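Local coordinates for uncharacterized protein (Bacteroides ovatus, PDB 4DQA), which is of unknown function but probably binds carbohydrate through a concanavalin A-like lectin/glucanase domain that follows an N-terminal BT_3987-like domain, at residues Thr158-Phe163 with Asp254-Asn259. Sequence-based numbering, arbitrary orientation.
Sequences TFFSSF and DGFDPN
F160 and F256 pair their backbones as a single antiparallel, hydrogen-bonded bridge. F160 N donates to F256 O (3.0 Å), and F256 N returns a bond to F160 O (2.9 Å). G255, without a side chain, packs its CA against F160 O and the F159 ring.

Aromatic contacts lie to one side of the bridge. F256 CE1 points at the centre of the F163 ring face, in an edge-to-face pair with planes at 74°. F160 CD2 meets F256 CZ at 3.7 Å, the two rings lying oblique to each other. P258 CG touches F160 CE2 and T158 CG2, and M187 and F154 extend this buried cluster.

The exposed F159 ring lies across the backbone of G255 and F256. Its CG, anti to the backbone N (chi1 -174°), is set beside its own carbonyl carbon. F256 N sits over one ring face, offset toward the rim. F159 CZ is 3.4 Å from G255 C.

Water 1 donates to T158 O (2.6 Å) and to D257 OD1 (2.7 Å). D257 OD1 also accepts from N259 N, forming an Asx turn. The contact is an isolated beta bridge with an aromatic cluster, joining two inter-strand loops of the concanavalin A-like domain.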
loop_
_atom_site.group_PDB
_atom_site.type_symbol
_atom_site.label_atom_id
_atom_site.label_comp_id
_atom_site.label_asym_id
_atom_site.label_seq_id
_atom_site.Cartn_x
_atom_site.Cartn_y
_atom_site.Cartn_z
ATOM N N THR A 158 -13.451 4.963 -23.615
ATOM C CA THR A 158 -13.036 3.996 -22.629
ATOM C C THR A 158 -14.029 2.868 -22.712
ATOM O O THR A 158 -15.257 3.068 -22.708
ATOM C CB THR A 158 -12.997 4.583 -21.206
ATOM O OG1 THR A 158 -11.891 5.499 -21.111
ATOM C CG2 THR A 158 -12.781 3.482 -20.177
ATOM N N PHE A 159 -13.474 1.673 -22.783
ATOM C CA PHE A 159 -14.265 0.485 -22.742
ATOM C C PHE A 159 -13.464 -0.459 -21.896
ATOM O O PHE A 159 -12.367 -0.874 -22.255
ATOM C CB PHE A 159 -14.506 -0.054 -24.156
ATOM C CG PHE A 159 -15.442 -1.206 -24.203
ATOM C CD1 PHE A 159 -16.812 -1.016 -24.099
ATOM C CD2 PHE A 159 -14.957 -2.490 -24.349
ATOM C CE1 PHE A 159 -17.679 -2.091 -24.139
ATOM C CE2 PHE A 159 -15.817 -3.568 -24.382
ATOM C CZ PHE A 159 -17.178 -3.369 -24.277
ATOM N N PHE A 160 -13.967 -0.728 -20.712
ATOM C CA PHE A 160 -13.279 -1.635 -19.837
ATOM C C PHE A 160 -13.652 -3.050 -20.248
ATOM O O PHE A 160 -14.827 -3.422 -20.230
ATOM C CB PHE A 160 -13.692 -1.388 -18.392
ATOM C CG PHE A 160 -13.176 -0.089 -17.801
ATOM C CD1 PHE A 160 -11.846 0.277 -17.906
ATOM C CD2 PHE A 160 -14.037 0.755 -17.112
ATOM C CE1 PHE A 160 -11.379 1.467 -17.339
ATOM C CE2 PHE A 160 -13.573 1.945 -16.559
ATOM C CZ PHE A 160 -12.245 2.298 -16.666
ATOM N N SER A 161 -12.659 -3.840 -20.632
ATOM C CA SER A 161 -12.894 -5.247 -20.876
ATOM C C SER A 161 -12.614 -5.965 -19.587
ATOM O O SER A 161 -13.534 -6.342 -18.871
ATOM C CB SER A 161 -12.055 -5.763 -22.053
ATOM O OG SER A 161 -10.695 -5.410 -21.901
ATOM N N SER A 162 -11.343 -6.110 -19.241
ATOM C CA SER A 162 -10.996 -6.537 -17.894
ATOM C C SER A 162 -10.898 -5.301 -17.009
ATOM O O SER A 162 -10.475 -4.233 -17.458
ATOM C CB SER A 162 -9.682 -7.287 -17.883
ATOM O OG SER A 162 -9.809 -8.451 -18.695
ATOM N N PHE A 163 -11.327 -5.417 -15.762
ATOM C CA PHE A 163 -11.287 -4.255 -14.890
ATOM C C PHE A 163 -11.357 -4.657 -13.433
ATOM O O PHE A 163 -11.630 -5.814 -13.094
ATOM C CB PHE A 163 -12.438 -3.304 -15.223
ATOM C CG PHE A 163 -13.769 -3.819 -14.790
ATOM C CD1 PHE A 163 -14.467 -4.691 -15.597
ATOM C CD2 PHE A 163 -14.296 -3.471 -13.557
ATOM C CE1 PHE A 163 -15.691 -5.213 -15.202
ATOM C CE2 PHE A 163 -15.532 -3.988 -13.153
ATOM C CZ PHE A 163 -16.211 -4.864 -13.983
ATOM N N ASP A 254 -18.039 -8.639 -23.356
ATOM C CA ASP A 254 -16.759 -8.176 -23.850
ATOM C C ASP A 254 -16.215 -7.042 -22.996
ATOM O O ASP A 254 -15.021 -6.734 -23.062
ATOM C CB ASP A 254 -16.890 -7.714 -25.293
ATOM C CG ASP A 254 -17.077 -8.878 -26.260
ATOM O OD1 ASP A 254 -16.900 -10.048 -25.840
ATOM O OD2 ASP A 254 -17.394 -8.615 -27.437
ATOM N N GLY A 255 -17.095 -6.431 -22.204
ATOM C CA GLY A 255 -16.723 -5.301 -21.369
ATOM C C GLY A 255 -17.912 -4.380 -21.157
ATOM O O GLY A 255 -19.066 -4.761 -21.366
ATOM N N PHE A 256 -17.632 -3.150 -20.752
ATOM C CA PHE A 256 -18.702 -2.179 -20.584
ATOM C C PHE A 256 -18.165 -0.760 -20.772
ATOM O O PHE A 256 -16.969 -0.494 -20.615
ATOM C CB PHE A 256 -19.388 -2.314 -19.213
ATOM C CG PHE A 256 -18.590 -1.749 -18.053
ATOM C CD1 PHE A 256 -17.568 -2.476 -17.456
ATOM C CD2 PHE A 256 -18.885 -0.491 -17.533
ATOM C CE1 PHE A 256 -16.868 -1.952 -16.377
ATOM C CE2 PHE A 256 -18.196 0.028 -16.456
ATOM C CZ PHE A 256 -17.173 -0.705 -15.885
ATOM N N ASP A 257 -19.071 0.118 -21.175
ATOM C CA ASP A 257 -18.805 1.535 -21.337
ATOM C C ASP A 257 -19.157 2.252 -20.033
ATOM O O ASP A 257 -20.344 2.400 -19.710
ATOM C CB ASP A 257 -19.692 2.055 -22.465
ATOM C CG ASP A 257 -19.579 3.549 -22.653
ATOM O OD1 ASP A 257 -18.752 4.163 -21.949
ATOM O OD2 ASP A 257 -20.302 4.094 -23.519
ATOM N N PRO A 258 -18.142 2.685 -19.258
ATOM C CA PRO A 258 -18.457 3.307 -17.956
ATOM C C PRO A 258 -19.179 4.640 -18.078
ATOM O O PRO A 258 -19.760 5.150 -17.115
ATOM C CB PRO A 258 -17.086 3.516 -17.323
ATOM C CG PRO A 258 -16.164 3.695 -18.511
ATOM C CD PRO A 258 -16.694 2.706 -19.535
ATOM N N ASN A 259 -19.107 5.228 -19.258
ATOM C CA ASN A 259 -19.709 6.518 -19.468
ATOM C C ASN A 259 -21.148 6.426 -19.950
ATOM O O ASN A 259 -21.798 7.441 -20.160
ATOM C CB ASN A 259 -18.859 7.330 -20.479
ATOM C CG ASN A 259 -17.440 7.654 -19.974
ATOM O OD1 ASN A 259 -17.187 7.790 -18.776
ATOM N ND2 ASN A 259 -16.505 7.785 -20.905
HETATM O O HOH W 1 -16.545 5.291 -22.917
#